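Local coordinates for kinetochore protein Mis16 (PDB 4XYH) that recognises histone H4 and, independently, the CENP-A-specific chaperone Scm3, probably through its WD40 beta-propeller, as a kinetochore protein, at residues 56-61 with 407-412; 71-76 with 392-397; 136-141 with 385-390. All coordinates share one frame; numbering follows the deposited sequence.

Contact 1: 56-61 with 407-412; sequences VEWFPG and LQIWSP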
loop_
_atom_site.group_PDB
_atom_site.type_symbol
_atom_site.label_atom_id
_atom_site.label_comp_id
_atom_site.label_asym_id
_atom_site.label_seq_id
_atom_site.Cartn_x
_atom_site.Cartn_y
_atom_site.Cartn_z
ATOM N N VAL A 56 4.224 -2.987 3.879
ATOM C CA VAL A 56 5.490 -2.277 3.957
ATOM C C VAL A 56 5.226 -0.786 3.813
ATOM O O VAL A 56 4.363 -0.372 3.050
ATOM C CB VAL A 56 6.510 -2.745 2.866
ATOM C CG1 VAL A 56 6.016 -2.418 1.457
ATOM C CG2 VAL A 56 7.876 -2.102 3.084
ATOM N N GLU A 57 5.965 0.013 4.572
ATOM C CA GLU A 57 5.858 1.463 4.522
ATOM C C GLU A 57 7.191 2.044 4.959
ATOM O O GLU A 57 7.772 1.586 5.949
ATOM C CB GLU A 57 4.721 1.974 5.415
ATOM C CG GLU A 57 4.249 3.382 5.052
ATOM C CD GLU A 57 3.201 3.941 6.011
ATOM O OE1 GLU A 57 3.072 3.402 7.124
ATOM O OE2 GLU A 57 2.509 4.933 5.664
ATOM N N TRP A 58 7.689 3.025 4.201
ATOM C CA TRP A 58 8.891 3.775 4.584
ATOM C C TRP A 58 8.567 4.788 5.668
ATOM O O TRP A 58 7.590 5.527 5.545
ATOM C CB TRP A 58 9.493 4.536 3.398
ATOM C CG TRP A 58 10.066 3.702 2.331
ATOM C CD1 TRP A 58 9.439 3.279 1.202
ATOM C CD2 TRP A 58 11.396 3.195 2.269
ATOM N NE1 TRP A 58 10.299 2.534 0.432
ATOM C CE2 TRP A 58 11.507 2.461 1.072
ATOM C CE3 TRP A 58 12.506 3.287 3.112
ATOM C CZ2 TRP A 58 12.684 1.826 0.691
ATOM C CZ3 TRP A 58 13.672 2.654 2.736
ATOM C CH2 TRP A 58 13.753 1.933 1.533
ATOM N N PHE A 59 9.392 4.843 6.709
ATOM C CA PHE A 59 9.307 5.933 7.665
ATOM C C PHE A 59 9.984 7.191 7.101
ATOM O O PHE A 59 11.003 7.104 6.399
ATOM C CB PHE A 59 9.970 5.560 8.989
ATOM C CG PHE A 59 9.159 4.642 9.860
ATOM C CD1 PHE A 59 8.168 5.146 10.680
ATOM C CD2 PHE A 59 9.415 3.270 9.881
ATOM C CE1 PHE A 59 7.433 4.303 11.516
ATOM C CE2 PHE A 59 8.689 2.421 10.711
ATOM C CZ PHE A 59 7.693 2.942 11.534
ATOM N N PRO A 60 9.424 8.368 7.405
ATOM C CA PRO A 60 10.106 9.617 7.034
ATOM C C PRO A 60 11.407 9.785 7.814
ATOM O O PRO A 60 11.473 9.383 8.989
ATOM C CB PRO A 60 9.096 10.712 7.426
ATOM C CG PRO A 60 7.818 10.016 7.646
ATOM C CD PRO A 60 8.152 8.623 8.093
ATOM N N GLY A 61 12.430 10.355 7.185
ATOM C CA GLY A 61 13.652 10.691 7.902
ATOM C C GLY A 61 14.825 9.763 7.655
ATOM O O GLY A 61 14.652 8.678 7.116
ATOM N N LEU A 407 11.552 -9.257 0.298
ATOM C CA LEU A 407 11.481 -7.806 0.271
ATOM C C LEU A 407 12.542 -7.260 -0.690
ATOM O O LEU A 407 13.704 -7.634 -0.616
ATOM C CB LEU A 407 11.683 -7.211 1.667
ATOM C CG LEU A 407 11.944 -5.699 1.690
ATOM C CD1 LEU A 407 10.740 -4.933 1.175
ATOM C CD2 LEU A 407 12.329 -5.208 3.087
ATOM N N GLN A 408 12.140 -6.386 -1.601
ATOM C CA GLN A 408 13.111 -5.770 -2.493
ATOM C C GLN A 408 13.063 -4.258 -2.387
ATOM O O GLN A 408 11.987 -3.653 -2.354
ATOM C CB GLN A 408 12.881 -6.201 -3.944
ATOM C CG GLN A 408 13.702 -7.386 -4.347
ATOM C CD GLN A 408 13.283 -7.985 -5.679
ATOM O OE1 GLN A 408 12.457 -7.419 -6.411
ATOM N NE2 GLN A 408 13.847 -9.151 -5.994
ATOM N N ILE A 409 14.251 -3.670 -2.317
ATOM C CA ILE A 409 14.436 -2.236 -2.304
ATOM C C ILE A 409 15.234 -1.864 -3.546
ATOM O O ILE A 409 16.381 -2.274 -3.700
ATOM C CB ILE A 409 15.147 -1.779 -1.022
ATOM C CG1 ILE A 409 14.286 -2.151 0.186
ATOM C CG2 ILE A 409 15.418 -0.269 -1.048
ATOM C CD1 ILE A 409 14.879 -1.758 1.518
ATOM N N TRP A 410 14.622 -1.104 -4.442
ATOM C CA TRP A 410 15.235 -0.860 -5.734
ATOM C C TRP A 410 15.042 0.559 -6.252
ATOM O O TRP A 410 14.126 1.277 -5.848
ATOM C CB TRP A 410 14.695 -1.850 -6.769
ATOM C CG TRP A 410 13.211 -1.978 -6.760
ATOM C CD1 TRP A 410 12.454 -2.719 -5.886
ATOM C CD2 TRP A 410 12.293 -1.361 -7.662
ATOM N NE1 TRP A 410 11.118 -2.600 -6.198
ATOM C CE2 TRP A 410 10.992 -1.773 -7.283
ATOM C CE3 TRP A 410 12.436 -0.501 -8.757
ATOM C CZ2 TRP A 410 9.846 -1.349 -7.961
ATOM C CZ3 TRP A 410 11.293 -0.085 -9.427
ATOM C CH2 TRP A 410 10.018 -0.508 -9.023
ATOM N N SER A 411 15.927 0.946 -7.160
ATOM C CA SER A 411 15.872 2.245 -7.797
ATOM C C SER A 411 16.137 2.085 -9.280
ATOM O O SER A 411 17.204 1.606 -9.661
ATOM C CB SER A 411 16.898 3.180 -7.185
ATOM O OG SER A 411 16.832 4.436 -7.830
ATOM N N PRO A 412 15.161 2.443 -10.128
ATOM C CA PRO A 412 15.453 2.317 -11.562
ATOM C C PRO A 412 16.555 3.287 -11.979
ATOM O O PRO A 412 16.747 4.333 -11.354
ATOM C CB PRO A 412 14.126 2.651 -12.236
ATOM C CG PRO A 412 13.318 3.346 -11.185
ATOM C CD PRO A 412 13.772 2.848 -9.867
#
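W58 turns the far corner of its indole benzo ring toward I409, and the isoleucine meets that ring at its edge, close to the ring plane, rather than over a face. The nearest pair is CH2 of W58 with CG2 of I409 at 3.8 Å. CZ2 of W58 shares the same methyl at 3.9 Å, while CD1 of I409 comes to W58 CH2 at 3.9 Å, so two methyls of the branched side chain meet the same ring corner from one side. The side chains cross obliquely. W58 reaches this position although its CB does not head for the other strand: with CG beside the backbone N (chi1 -67°), the long indole swings its six-membered end across. I409 is turned with CG2 anti to its own N, which presents that methyl to the ring. Two residues back on each segment, CG2 of V56 faces CD1 of L407 at 4.5 Å, a looser pair of methyls directed at each other from both backbones. All four side chains are buried and purely apolar in this meeting. The layer is thickened by L75 beside W58 and by L401, which touches both V56 and L407. Strand 56-58 begins one blade, and strand 406-412 lies inside the neighbouring blade next to 41-48; the result is the hydrophobic blade-to-blade interface of a WD40 propeller, close to where the N-terminal strand 41-48 completes the last blade.

Contact 2: 71-76 with 392-397; sequences SIQKLL and PNNKWV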
loop_
_atom_site.group_PDB
_atom_site.type_symbol
_atom_site.label_atom_id
_atom_site.label_comp_id
_atom_site.label_asym_id
_atom_site.label_seq_id
_atom_site.Cartn_x
_atom_site.Cartn_y
_atom_site.Cartn_z
ATOM N N SER A 71 23.034 6.691 4.130
ATOM C CA SER A 71 22.178 6.980 5.266
ATOM C C SER A 71 21.457 5.723 5.719
ATOM O O SER A 71 21.354 4.736 4.981
ATOM C CB SER A 71 21.168 8.075 4.936
ATOM O OG SER A 71 20.198 7.613 4.018
ATOM N N ILE A 72 20.982 5.764 6.956
ATOM C CA ILE A 72 20.236 4.658 7.513
ATOM C C ILE A 72 18.782 5.086 7.622
ATOM O O ILE A 72 18.482 6.140 8.173
ATOM C CB ILE A 72 20.793 4.242 8.876
ATOM C CG1 ILE A 72 22.286 3.925 8.746
ATOM C CG2 ILE A 72 20.029 3.044 9.413
ATOM C CD1 ILE A 72 22.966 3.656 10.049
ATOM N N GLN A 73 17.884 4.280 7.061
ATOM C CA GLN A 73 16.467 4.620 7.064
ATOM C C GLN A 73 15.647 3.452 7.595
ATOM O O GLN A 73 16.179 2.368 7.811
ATOM C CB GLN A 73 16.015 5.031 5.657
ATOM C CG GLN A 73 16.641 6.348 5.209
ATOM C CD GLN A 73 16.245 6.775 3.799
ATOM O OE1 GLN A 73 15.131 6.521 3.336
ATOM N NE2 GLN A 73 17.163 7.440 3.114
ATOM N N LYS A 74 14.358 3.676 7.823
ATOM C CA LYS A 74 13.533 2.662 8.463
ATOM C C LYS A 74 12.282 2.309 7.677
ATOM O O LYS A 74 11.702 3.148 6.984
ATOM C CB LYS A 74 13.133 3.120 9.870
ATOM C CG LYS A 74 14.284 3.128 10.865
ATOM C CD LYS A 74 13.855 3.736 12.180
ATOM C CE LYS A 74 14.924 3.522 13.251
ATOM N NZ LYS A 74 14.705 4.407 14.433
ATOM N N LEU A 75 11.854 1.061 7.830
ATOM C CA LEU A 75 10.628 0.574 7.212
ATOM C C LEU A 75 9.749 -0.067 8.251
ATOM O O LEU A 75 10.243 -0.685 9.202
ATOM C CB LEU A 75 10.914 -0.452 6.116
ATOM C CG LEU A 75 11.802 -0.011 4.960
ATOM C CD1 LEU A 75 13.068 -0.848 4.954
ATOM C CD2 LEU A 75 11.063 -0.176 3.665
ATOM N N LEU A 76 8.448 0.077 8.041
ATOM C CA LEU A 76 7.455 -0.586 8.839
ATOM C C LEU A 76 7.006 -1.861 8.118
ATOM O O LEU A 76 6.552 -1.801 6.978
ATOM C CB LEU A 76 6.292 0.348 9.077
ATOM C CG LEU A 76 5.131 -0.196 9.890
ATOM C CD1 LEU A 76 5.536 -0.338 11.367
ATOM C CD2 LEU A 76 3.963 0.740 9.698
ATOM N N PRO A 392 9.975 8.349 0.721
ATOM C CA PRO A 392 9.752 9.804 0.660
ATOM C C PRO A 392 11.032 10.622 0.873
ATOM O O PRO A 392 11.033 11.839 0.681
ATOM C CB PRO A 392 8.775 10.050 1.814
ATOM C CG PRO A 392 9.222 9.035 2.854
ATOM C CD PRO A 392 9.606 7.795 2.042
ATOM N N ASN A 393 12.102 9.941 1.270
ATOM C CA ASN A 393 13.364 10.569 1.626
ATOM C C ASN A 393 14.330 10.710 0.456
ATOM O O ASN A 393 15.103 11.659 0.401
ATOM C CB ASN A 393 14.048 9.756 2.728
ATOM C CG ASN A 393 13.139 9.508 3.920
ATOM O OD1 ASN A 393 12.496 10.430 4.432
ATOM N ND2 ASN A 393 13.084 8.253 4.372
ATOM N N ASN A 394 14.317 9.731 -0.444
ATOM C CA ASN A 394 15.201 9.707 -1.604
ATOM C C ASN A 394 14.396 9.676 -2.892
ATOM O O ASN A 394 13.332 9.071 -2.956
ATOM C CB ASN A 394 16.122 8.489 -1.583
ATOM C CG ASN A 394 17.015 8.449 -0.375
ATOM O OD1 ASN A 394 16.699 9.017 0.670
ATOM N ND2 ASN A 394 18.144 7.772 -0.503
ATOM N N LYS A 395 14.920 10.302 -3.930
ATOM C CA LYS A 395 14.302 10.228 -5.242
ATOM C C LYS A 395 14.354 8.787 -5.759
ATOM O O LYS A 395 15.373 8.115 -5.619
ATOM C CB LYS A 395 15.013 11.169 -6.224
ATOM C CG LYS A 395 14.875 12.656 -5.896
ATOM C CD LYS A 395 13.461 13.142 -6.173
ATOM C CE LYS A 395 13.050 12.799 -7.604
ATOM N NZ LYS A 395 11.773 13.443 -8.007
ATOM N N TRP A 396 13.248 8.319 -6.325
ATOM C CA TRP A 396 13.226 7.072 -7.086
ATOM C C TRP A 396 13.686 5.835 -6.342
ATOM O O TRP A 396 14.316 4.960 -6.933
ATOM C CB TRP A 396 14.063 7.233 -8.365
ATOM C CG TRP A 396 13.385 8.161 -9.300
ATOM C CD1 TRP A 396 13.665 9.479 -9.489
ATOM C CD2 TRP A 396 12.256 7.867 -10.123
ATOM N NE1 TRP A 396 12.798 10.019 -10.400
ATOM C CE2 TRP A 396 11.918 9.050 -10.803
ATOM C CE3 TRP A 396 11.501 6.715 -10.355
ATOM C CZ2 TRP A 396 10.860 9.119 -11.705
ATOM C CZ3 TRP A 396 10.451 6.784 -11.255
ATOM C CH2 TRP A 396 10.140 7.977 -11.918
ATOM N N VAL A 397 13.359 5.739 -5.061
ATOM C CA VAL A 397 13.630 4.505 -4.345
ATOM C C VAL A 397 12.313 3.857 -3.943
ATOM O O VAL A 397 11.454 4.516 -3.371
ATOM C CB VAL A 397 14.503 4.745 -3.103
ATOM C CG1 VAL A 397 14.649 3.454 -2.292
ATOM C CG2 VAL A 397 15.885 5.296 -3.516
HETATM O O HOH W 1 20.731 7.496 1.450
#
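Q73 bridges two adjacent propeller blades, reaching from strand 70-77 to N393 and N394 in the loop that joins strands 385-390 and 398-402 of the neighbouring, last blade. From a CB directed at that loop, the chain runs extended; CG of Q73 passes N393 ND2 at 4.1 Å, and CD of Q73 comes within 3.5 Å of the same nitrogen. The terminal amide then divides its work. OE1 of Q73 accepts from ND2 of N393 at 2.9 Å (N-H...O 160°), the donor standing well above the carbonyl plane and the two amides turned 83° apart; OE1 also accepts from N391 ND2. NE2 of Q73 gives one hydrogen to OD1 of N394 at 2.9 Å (159°), and the other to OG of S71 at 3.2 Å, both partners lying near the plane of the Q73 amide. Every polar position of this buried group is thus used, which should fix its rotation. N393 is itself tied to the 56-61 segment, its OD1 accepting from G61 N and its ND2 also serving F59 O. N394 starts a type II turn ending at V397. A water closes the circuit, 2.6 Å from S71 OG and accepting from N394 ND2 at 3.3 Å.

Contact 3: 136-141 with 385-390; sequences KARFMP and VSDLSW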
loop_
_atom_site.group_PDB
_atom_site.type_symbol
_atom_site.label_atom_id
_atom_site.label_comp_id
_atom_site.label_asym_id
_atom_site.label_seq_id
_atom_site.Cartn_x
_atom_site.Cartn_y
_atom_site.Cartn_z
ATOM N N LYS A 136 -2.218 -5.037 7.458
ATOM C CA LYS A 136 -1.723 -3.745 7.010
ATOM C C LYS A 136 -1.239 -2.955 8.211
ATOM O O LYS A 136 -1.789 -3.088 9.300
ATOM C CB LYS A 136 -2.804 -2.952 6.249
ATOM C CG LYS A 136 -2.253 -1.661 5.607
ATOM C CD LYS A 136 -3.152 -1.085 4.525
ATOM C CE LYS A 136 -3.030 -1.875 3.220
ATOM N NZ LYS A 136 -4.060 -1.439 2.237
ATOM N N ALA A 137 -0.190 -2.157 8.013
ATOM C CA ALA A 137 0.363 -1.323 9.077
ATOM C C ALA A 137 0.727 0.057 8.535
ATOM O O ALA A 137 1.524 0.179 7.599
ATOM C CB ALA A 137 1.575 -1.994 9.702
ATOM N N ARG A 138 0.155 1.096 9.136
ATOM C CA ARG A 138 0.397 2.472 8.698
ATOM C C ARG A 138 0.706 3.412 9.879
ATOM O O ARG A 138 0.005 3.379 10.897
ATOM C CB ARG A 138 -0.827 2.981 7.928
ATOM C CG ARG A 138 -1.122 2.218 6.621
ATOM C CD ARG A 138 -0.032 2.486 5.572
ATOM N NE ARG A 138 -0.256 1.824 4.287
ATOM C CZ ARG A 138 0.326 0.683 3.916
ATOM N NH1 ARG A 138 1.154 0.054 4.744
ATOM N NH2 ARG A 138 0.082 0.166 2.712
ATOM N N PHE A 139 1.721 4.267 9.744
ATOM C CA PHE A 139 2.088 5.175 10.834
ATOM C C PHE A 139 1.249 6.469 10.740
ATOM O O PHE A 139 0.895 6.908 9.657
ATOM C CB PHE A 139 3.601 5.485 10.814
ATOM C CG PHE A 139 4.068 6.248 9.584
ATOM C CD1 PHE A 139 3.816 7.611 9.447
ATOM C CD2 PHE A 139 4.768 5.599 8.569
ATOM C CE1 PHE A 139 4.226 8.314 8.302
ATOM C CE2 PHE A 139 5.195 6.293 7.426
ATOM C CZ PHE A 139 4.922 7.654 7.295
ATOM N N MET A 140 0.897 7.064 11.872
ATOM C CA MET A 140 0.130 8.315 11.837
ATOM C C MET A 140 1.024 9.411 11.235
ATOM O O MET A 140 2.144 9.593 11.696
ATOM C CB MET A 140 -0.336 8.682 13.237
ATOM C CG MET A 140 -1.319 9.818 13.271
ATOM S SD MET A 140 -1.938 10.088 14.925
ATOM C CE MET A 140 -0.554 10.975 15.656
ATOM N N PRO A 141 0.575 10.083 10.156
ATOM C CA PRO A 141 1.474 11.045 9.493
ATOM C C PRO A 141 1.903 12.220 10.382
ATOM O O PRO A 141 3.019 12.689 10.214
ATOM C CB PRO A 141 0.657 11.542 8.283
ATOM C CG PRO A 141 -0.719 11.034 8.461
ATOM C CD PRO A 141 -0.622 9.810 9.351
ATOM N N VAL A 385 2.978 -9.766 -6.058
ATOM C CA VAL A 385 3.407 -8.641 -5.241
ATOM C C VAL A 385 2.323 -8.251 -4.241
ATOM O O VAL A 385 1.203 -7.937 -4.639
ATOM C CB VAL A 385 3.760 -7.424 -6.127
ATOM C CG1 VAL A 385 4.255 -6.260 -5.268
ATOM C CG2 VAL A 385 4.800 -7.824 -7.163
ATOM N N SER A 386 2.663 -8.249 -2.952
ATOM C CA SER A 386 1.701 -7.987 -1.868
ATOM C C SER A 386 1.478 -6.512 -1.528
ATOM O O SER A 386 0.357 -6.111 -1.226
ATOM C CB SER A 386 2.155 -8.701 -0.597
ATOM O OG SER A 386 2.376 -10.077 -0.856
ATOM N N ASP A 387 2.555 -5.723 -1.527
ATOM C CA ASP A 387 2.501 -4.313 -1.135
ATOM C C ASP A 387 3.737 -3.600 -1.666
ATOM O O ASP A 387 4.721 -4.244 -2.052
ATOM C CB ASP A 387 2.406 -4.160 0.394
ATOM C CG ASP A 387 1.816 -2.802 0.819
ATOM O OD1 ASP A 387 1.243 -2.098 -0.043
ATOM O OD2 ASP A 387 1.908 -2.446 2.022
ATOM N N LEU A 388 3.681 -2.277 -1.713
ATOM C CA LEU A 388 4.849 -1.486 -2.100
ATOM C C LEU A 388 4.752 -0.084 -1.537
ATOM O O LEU A 388 3.663 0.383 -1.173
ATOM C CB LEU A 388 5.029 -1.437 -3.622
ATOM C CG LEU A 388 3.846 -1.197 -4.559
ATOM C CD1 LEU A 388 3.226 0.144 -4.338
ATOM C CD2 LEU A 388 4.284 -1.313 -6.015
ATOM N N SER A 389 5.893 0.583 -1.478
ATOM C CA SER A 389 5.955 1.891 -0.858
ATOM C C SER A 389 7.028 2.753 -1.512
ATOM O O SER A 389 8.176 2.331 -1.646
ATOM C CB SER A 389 6.220 1.725 0.647
ATOM O OG SER A 389 6.335 2.963 1.310
ATOM N N TRP A 390 6.653 3.959 -1.930
ATOM C CA TRP A 390 7.643 4.961 -2.328
ATOM C C TRP A 390 8.419 5.464 -1.123
ATOM O O TRP A 390 7.827 5.817 -0.120
ATOM C CB TRP A 390 6.989 6.154 -2.986
ATOM C CG TRP A 390 6.558 5.954 -4.372
ATOM C CD1 TRP A 390 5.301 5.615 -4.802
ATOM C CD2 TRP A 390 7.353 6.126 -5.542
ATOM N NE1 TRP A 390 5.273 5.553 -6.173
ATOM C CE2 TRP A 390 6.523 5.851 -6.654
ATOM C CE3 TRP A 390 8.689 6.481 -5.762
ATOM C CZ2 TRP A 390 6.981 5.920 -7.966
ATOM C CZ3 TRP A 390 9.147 6.544 -7.070
ATOM C CH2 TRP A 390 8.292 6.266 -8.156
#
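A bend at chi2 (-68°) followed by a straight chi3 turns R138 from its strand, and D387, with CG anti to its N (chi1 -158°), reaches out from the opposite direction to meet it. The guanidinium and carboxylate lie nearly coplanar, the carboxylate at the guanidinium edge. Contact is nonetheless made by one prong: NH2 of R138 donates to OD2 of D387 at 3.3 Å, almost straight at 168°, using the syn lone pair of that oxygen. The second oxygen, D387 OD1, stays 3.8 Å from R138 NH2, and NH1 of R138 is likewise 3.8 Å from D387 OD2, so this is a long, single-bonded salt bridge and not a bidentate one. D387 OD2 has a second donor in V56 N, which together with the arginine is likely to favour the charged carboxylate. The guanidinium is steadied from its own strand: NH1 of R138 donates to A137 O at 2.9 Å, approaching from above that carbonyl plane. A weak bond from NH1 to T55 OG1, just ahead of 56-61, adds to this. K136 lays its CG over one face of the R138 guanidinium, 3.8 Å above the plane. A leucine in place of R138 would probably leave the buried D387 carboxylate without its charged mate and A137 O without this side-chain donor. The centre of the contact lies about 4 Å from the centre of the chain. Strands 136-140 and 385-390 are each the first, edge strand of a WD40 propeller blade, and the blade that begins with 56-58 comes between them; L188 of strand 187-190 touches R138, while N330 of strand 328-333 touches D387 from the preceding blade.

How the contacts relate
Contacts 1 and 2 join the blade that begins with strand 56-58 to the last blade; contact 3 links the blades flanking it. The centres of contacts 1 and 2 are about 5 Å apart, one an apolar layer and the other a set of amides at a loop; E57 O and L76 N, 2.7 Å apart, pair their strands. The centre of contact 3 lies about 10 Å from that of contact 1 and about 13 Å from that of contact 2. E57 OE1 lies 3.1 Å from F139 N, tying 56-61 to 136-141, while W396 CZ3 packs on W390 CH2 at 3.8 Å. Along the chain, contact 3 nests within contact 2, itself within contact 1.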